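Local coordinates for protein fructose-2,6-bisphosphatase TIGAR B (Danio rerio, PDB 3E9D) that probably hydrolyses fructose-2,6-bisphosphate, and also fructose-1,6-bisphosphate, and so acts as a negative regulator of glycolysis, at residues F55-E67 against T79-G91. Numbering follows the deposited sequence.
Sequences FVSNLQRAIQTAE and TEMILDPLLRERG. With PO4 (phosphate ion), chain C.
Phe55 and Val56 pair with Ile82 and Leu83 as parallel strands at one edge of the central sheet, and both segments then run on toward the active site. Two backbone bonds link the segments. Val56 N gives to Ile82 O at 2.9 Å, and Asp84 N, just past the strand, gives to Val56 O at 2.7 Å. On one face of the sheet, the Phe55 and Ile82 side chains run alongside each other, with CD1 of Phe55 3.8 Å from CB of Ile82. Helix 125-146 packs against the Phe55 ring. On the other face, Val56 CG2 presses tightly on Met81 CG, 3.5 Å away. Met81 swings its CG away from the backbone nitrogen (chi1 -171°) and turns at its last torsion (chi3 -58°). CE thereby reaches helix 60-71, where it sits 3.9 Å from Ala66 CB and also touches Glu67 CG. Beyond the strands, Leu87 CB packs on Ser57 CB. Asn58 OD1 lies against Pro85 CA and Arg88 CB, buried with no polar partner in the model. Ser57 OG accepts from Leu59 N in an ST turn and also bonds His183, the inferred transition-state stabiliser. Arg61 NE and NH2 both donate to phosphate O1, each at 2.9 Å, with O1 at the guanidinium edge; NH2 also bonds Gly24 O. From the other segment, Glu89, the inferred proton donor/acceptor, bends at chi2 (55°) toward the phosphate. Arg10, Asn17, His183 and Gly184 also bond this ion, probably from the crystallisation liquor. The arrangement is a beta-alpha-beta unit in which the loops after both strands, and Arg61 of the helix, line the phosphate pocket of the histidine phosphatase fold.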
loop_
_atom_site.group_PDB
_atom_site.type_symbol
_atom_site.label_atom_id
_atom_site.label_comp_id
_atom_site.label_asym_id
_atom_site.label_seq_id
_atom_site.Cartn_x
_atom_site.Cartn_y
_atom_site.Cartn_z
ATOM N N PHE A 55 3.818 -7.169 -5.498
ATOM C CA PHE A 55 2.635 -7.795 -4.906
ATOM C C PHE A 55 1.421 -6.945 -5.244
ATOM O O PHE A 55 1.447 -5.711 -5.098
ATOM C CB PHE A 55 2.797 -7.930 -3.388
ATOM C CG PHE A 55 4.077 -8.613 -2.992
ATOM C CD1 PHE A 55 4.179 -9.990 -3.061
ATOM C CD2 PHE A 55 5.199 -7.869 -2.629
ATOM C CE1 PHE A 55 5.380 -10.636 -2.749
ATOM C CE2 PHE A 55 6.412 -8.506 -2.308
ATOM C CZ PHE A 55 6.497 -9.891 -2.369
ATOM N N VAL A 56 0.360 -7.594 -5.701
ATOM C CA VAL A 56 -0.837 -6.870 -6.118
ATOM C C VAL A 56 -2.049 -7.606 -5.608
ATOM O O VAL A 56 -2.035 -8.841 -5.515
ATOM C CB VAL A 56 -0.941 -6.812 -7.672
ATOM C CG1 VAL A 56 -1.951 -5.758 -8.093
ATOM C CG2 VAL A 56 0.428 -6.502 -8.294
ATOM N N SER A 57 -3.124 -6.876 -5.331
ATOM C CA SER A 57 -4.379 -7.558 -5.037
ATOM C C SER A 57 -4.880 -8.333 -6.277
ATOM O O SER A 57 -4.405 -8.114 -7.402
ATOM C CB SER A 57 -5.428 -6.583 -4.510
ATOM O OG SER A 57 -6.279 -6.103 -5.521
ATOM N N ASN A 58 -5.804 -9.256 -6.029
ATOM C CA ASN A 58 -6.464 -10.059 -7.048
ATOM C C ASN A 58 -7.467 -9.264 -7.912
ATOM O O ASN A 58 -8.047 -9.825 -8.834
ATOM C CB ASN A 58 -7.236 -11.200 -6.330
ATOM C CG ASN A 58 -8.266 -10.657 -5.344
ATOM O OD1 ASN A 58 -7.918 -9.940 -4.416
ATOM N ND2 ASN A 58 -9.545 -10.978 -5.556
ATOM N N LEU A 59 -7.700 -7.985 -7.601
ATOM C CA LEU A 59 -8.750 -7.191 -8.271
ATOM C C LEU A 59 -8.218 -6.495 -9.531
ATOM O O LEU A 59 -7.109 -5.987 -9.530
ATOM C CB LEU A 59 -9.386 -6.176 -7.294
ATOM C CG LEU A 59 -10.079 -6.826 -6.073
ATOM C CD1 LEU A 59 -10.459 -5.783 -5.001
ATOM C CD2 LEU A 59 -11.291 -7.624 -6.524
ATOM N N GLN A 60 -9.016 -6.527 -10.601
ATOM C CA GLN A 60 -8.584 -6.081 -11.929
ATOM C C GLN A 60 -7.996 -4.662 -11.919
ATOM O O GLN A 60 -6.941 -4.430 -12.517
ATOM C CB GLN A 60 -9.740 -6.173 -12.937
ATOM C CG GLN A 60 -9.377 -5.623 -14.309
ATOM C CD GLN A 60 -10.481 -5.738 -15.347
ATOM O OE1 GLN A 60 -11.681 -5.736 -15.030
ATOM N NE2 GLN A 60 -10.075 -5.824 -16.608
ATOM N N ARG A 61 -8.665 -3.726 -11.238
ATOM C CA ARG A 61 -8.207 -2.324 -11.222
ATOM C C ARG A 61 -6.767 -2.197 -10.703
ATOM O O ARG A 61 -6.006 -1.355 -11.181
ATOM C CB ARG A 61 -9.173 -1.405 -10.442
ATOM C CG ARG A 61 -9.435 -1.789 -8.967
ATOM C CD ARG A 61 -10.758 -1.158 -8.498
ATOM N NE ARG A 61 -11.056 -1.367 -7.077
ATOM C CZ ARG A 61 -11.775 -2.386 -6.599
ATOM N NH1 ARG A 61 -12.257 -3.304 -7.426
ATOM N NH2 ARG A 61 -12.024 -2.478 -5.294
ATOM N N ALA A 62 -6.416 -3.041 -9.731
ATOM C CA ALA A 62 -5.078 -3.062 -9.125
ATOM C C ALA A 62 -4.065 -3.788 -10.022
ATOM O O ALA A 62 -2.936 -3.290 -10.267
ATOM C CB ALA A 62 -5.144 -3.724 -7.716
ATOM N N ILE A 63 -4.463 -4.964 -10.522
ATOM C CA ILE A 63 -3.634 -5.692 -11.488
ATOM C C ILE A 63 -3.237 -4.830 -12.703
ATOM O O ILE A 63 -2.069 -4.808 -13.092
ATOM C CB ILE A 63 -4.315 -6.996 -11.970
ATOM C CG1 ILE A 63 -4.484 -7.949 -10.767
ATOM C CG2 ILE A 63 -3.483 -7.654 -13.119
ATOM C CD1 ILE A 63 -5.484 -9.046 -10.977
ATOM N N GLN A 64 -4.206 -4.137 -13.294
ATOM C CA GLN A 64 -3.925 -3.246 -14.439
ATOM C C GLN A 64 -2.937 -2.127 -14.104
ATOM O O GLN A 64 -2.076 -1.790 -14.910
ATOM C CB GLN A 64 -5.210 -2.619 -14.940
ATOM C CG GLN A 64 -6.149 -3.570 -15.616
ATOM C CD GLN A 64 -7.397 -2.850 -16.054
ATOM O OE1 GLN A 64 -8.237 -2.481 -15.234
ATOM N NE2 GLN A 64 -7.513 -2.615 -17.360
ATOM N N THR A 65 -3.081 -1.553 -12.912
ATOM C CA THR A 65 -2.201 -0.494 -12.450
ATOM C C THR A 65 -0.788 -1.030 -12.284
ATOM O O THR A 65 0.182 -0.427 -12.774
ATOM C CB THR A 65 -2.720 0.119 -11.128
ATOM O OG1 THR A 65 -4.020 0.666 -11.363
ATOM C CG2 THR A 65 -1.770 1.239 -10.603
ATOM N N ALA A 66 -0.676 -2.196 -11.641
ATOM C CA ALA A 66 0.630 -2.831 -11.474
ATOM C C ALA A 66 1.268 -3.154 -12.829
ATOM O O ALA A 66 2.481 -2.959 -13.015
ATOM C CB ALA A 66 0.513 -4.080 -10.620
ATOM N N GLU A 67 0.458 -3.639 -13.776
ATOM C CA GLU A 67 0.980 -4.015 -15.088
ATOM C C GLU A 67 1.532 -2.779 -15.821
ATOM O O GLU A 67 2.563 -2.840 -16.483
ATOM C CB GLU A 67 -0.090 -4.681 -15.948
ATOM C CG GLU A 67 -0.453 -6.089 -15.508
ATOM C CD GLU A 67 -1.649 -6.644 -16.273
ATOM O OE1 GLU A 67 -2.537 -5.848 -16.676
ATOM O OE2 GLU A 67 -1.712 -7.880 -16.451
ATOM N N THR A 79 11.075 -9.271 -12.835
ATOM C CA THR A 79 10.335 -9.434 -11.574
ATOM C C THR A 79 8.929 -9.980 -11.820
ATOM O O THR A 79 8.173 -9.406 -12.583
ATOM C CB THR A 79 10.247 -8.103 -10.808
ATOM O OG1 THR A 79 11.575 -7.660 -10.493
ATOM C CG2 THR A 79 9.455 -8.275 -9.523
ATOM N N GLU A 80 8.561 -11.078 -11.178
ATOM C CA GLU A 80 7.190 -11.563 -11.372
ATOM C C GLU A 80 6.176 -10.814 -10.499
ATOM O O GLU A 80 6.450 -10.458 -9.362
ATOM C CB GLU A 80 7.058 -13.094 -11.230
ATOM C CG GLU A 80 7.165 -13.620 -9.809
ATOM C CD GLU A 80 6.689 -15.068 -9.663
ATOM O OE1 GLU A 80 5.523 -15.383 -10.018
ATOM O OE2 GLU A 80 7.484 -15.888 -9.153
ATOM N N MET A 81 5.009 -10.554 -11.062
ATOM C CA MET A 81 3.920 -9.962 -10.317
ATOM C C MET A 81 3.231 -11.079 -9.520
ATOM O O MET A 81 2.741 -12.024 -10.107
ATOM C CB MET A 81 2.968 -9.309 -11.311
ATOM C CG MET A 81 1.888 -8.473 -10.721
ATOM S SD MET A 81 0.822 -7.715 -11.984
ATOM C CE MET A 81 2.030 -6.793 -12.900
ATOM N N ILE A 82 3.212 -10.977 -8.192
ATOM C CA ILE A 82 2.528 -11.955 -7.330
ATOM C C ILE A 82 1.156 -11.413 -6.928
ATOM O O ILE A 82 1.058 -10.353 -6.304
ATOM C CB ILE A 82 3.350 -12.259 -6.020
ATOM C CG1 ILE A 82 4.784 -12.705 -6.329
ATOM C CG2 ILE A 82 2.632 -13.262 -5.106
ATOM C CD1 ILE A 82 4.887 -13.990 -7.063
ATOM N N LEU A 83 0.101 -12.135 -7.292
ATOM C CA LEU A 83 -1.247 -11.762 -6.876
ATOM C C LEU A 83 -1.480 -12.262 -5.459
ATOM O O LEU A 83 -1.257 -13.440 -5.175
ATOM C CB LEU A 83 -2.278 -12.355 -7.835
ATOM C CG LEU A 83 -2.575 -11.620 -9.163
ATOM C CD1 LEU A 83 -1.376 -10.939 -9.788
ATOM C CD2 LEU A 83 -3.238 -12.567 -10.161
ATOM N N ASP A 84 -1.883 -11.378 -4.556
ATOM C CA ASP A 84 -2.187 -11.796 -3.198
ATOM C C ASP A 84 -3.548 -11.261 -2.777
ATOM O O ASP A 84 -3.701 -10.061 -2.577
ATOM C CB ASP A 84 -1.092 -11.375 -2.201
ATOM C CG ASP A 84 -1.239 -12.079 -0.826
ATOM O OD1 ASP A 84 -2.364 -12.560 -0.494
ATOM O OD2 ASP A 84 -0.230 -12.144 -0.070
ATOM N N PRO A 85 -4.543 -12.161 -2.623
ATOM C CA PRO A 85 -5.882 -11.756 -2.220
ATOM C C PRO A 85 -5.917 -11.035 -0.867
ATOM O O PRO A 85 -6.882 -10.328 -0.594
ATOM C CB PRO A 85 -6.636 -13.082 -2.126
ATOM C CG PRO A 85 -5.876 -14.014 -3.031
ATOM C CD PRO A 85 -4.450 -13.626 -2.814
ATOM N N LEU A 86 -4.877 -11.178 -0.038
ATOM C CA LEU A 86 -4.855 -10.448 1.232
ATOM C C LEU A 86 -4.803 -8.926 1.028
ATOM O O LEU A 86 -5.162 -8.163 1.928
ATOM C CB LEU A 86 -3.695 -10.921 2.137
ATOM C CG LEU A 86 -3.774 -12.314 2.783
ATOM C CD1 LEU A 86 -2.383 -12.730 3.365
ATOM C CD2 LEU A 86 -4.850 -12.332 3.885
ATOM N N LEU A 87 -4.374 -8.489 -0.161
ATOM C CA LEU A 87 -4.350 -7.053 -0.488
ATOM C C LEU A 87 -5.658 -6.455 -1.047
ATOM O O LEU A 87 -5.664 -5.276 -1.443
ATOM C CB LEU A 87 -3.220 -6.751 -1.487
ATOM C CG LEU A 87 -1.803 -7.129 -1.057
ATOM C CD1 LEU A 87 -0.803 -6.813 -2.185
ATOM C CD2 LEU A 87 -1.420 -6.373 0.241
ATOM N N ARG A 88 -6.729 -7.249 -1.127
ATOM C CA ARG A 88 -8.014 -6.764 -1.651
ATOM C C ARG A 88 -8.590 -5.671 -0.775
ATOM O O ARG A 88 -8.294 -5.584 0.429
ATOM C CB ARG A 88 -9.046 -7.898 -1.825
ATOM C CG ARG A 88 -9.548 -8.545 -0.508
ATOM C CD ARG A 88 -10.269 -9.901 -0.808
ATOM N NE ARG A 88 -10.792 -10.520 0.411
ATOM C CZ ARG A 88 -10.096 -11.306 1.236
ATOM N NH1 ARG A 88 -8.810 -11.584 1.007
ATOM N NH2 ARG A 88 -10.690 -11.818 2.307
ATOM N N GLU A 89 -9.433 -4.855 -1.389
ATOM C CA GLU A 89 -10.081 -3.759 -0.707
ATOM C C GLU A 89 -10.972 -4.267 0.442
ATOM O O GLU A 89 -11.471 -5.390 0.398
ATOM C CB GLU A 89 -10.933 -2.974 -1.718
ATOM C CG GLU A 89 -11.670 -1.738 -1.136
ATOM C CD GLU A 89 -10.728 -0.744 -0.439
ATOM O OE1 GLU A 89 -9.979 -1.162 0.474
ATOM O OE2 GLU A 89 -10.733 0.466 -0.799
ATOM N N ARG A 90 -11.163 -3.425 1.458
ATOM C CA ARG A 90 -12.166 -3.662 2.473
ATOM C C ARG A 90 -13.509 -4.059 1.851
ATOM O O ARG A 90 -13.987 -3.421 0.899
ATOM C CB ARG A 90 -12.339 -2.406 3.327
ATOM C CG ARG A 90 -13.384 -2.561 4.414
ATOM C CD ARG A 90 -13.298 -1.396 5.401
ATOM N NE ARG A 90 -14.209 -1.650 6.506
ATOM C CZ ARG A 90 -14.501 -0.773 7.455
ATOM N NH1 ARG A 90 -13.936 0.442 7.451
ATOM N NH2 ARG A 90 -15.357 -1.120 8.407
ATOM N N GLY A 91 -14.117 -5.120 2.384
ATOM C CA GLY A 91 -15.437 -5.539 1.907
ATOM C C GLY A 91 -16.521 -4.611 2.422
ATOM O O GLY A 91 -16.531 -4.259 3.601
HETATM P P PO4 C . -10.750 1.386 -4.040
HETATM O O1 PO4 C . -10.705 -0.031 -4.553
HETATM O O2 PO4 C . -9.379 1.927 -3.705
HETATM O O3 PO4 C . -11.344 2.304 -5.082
HETATM O O4 PO4 C . -11.644 1.462 -2.821
#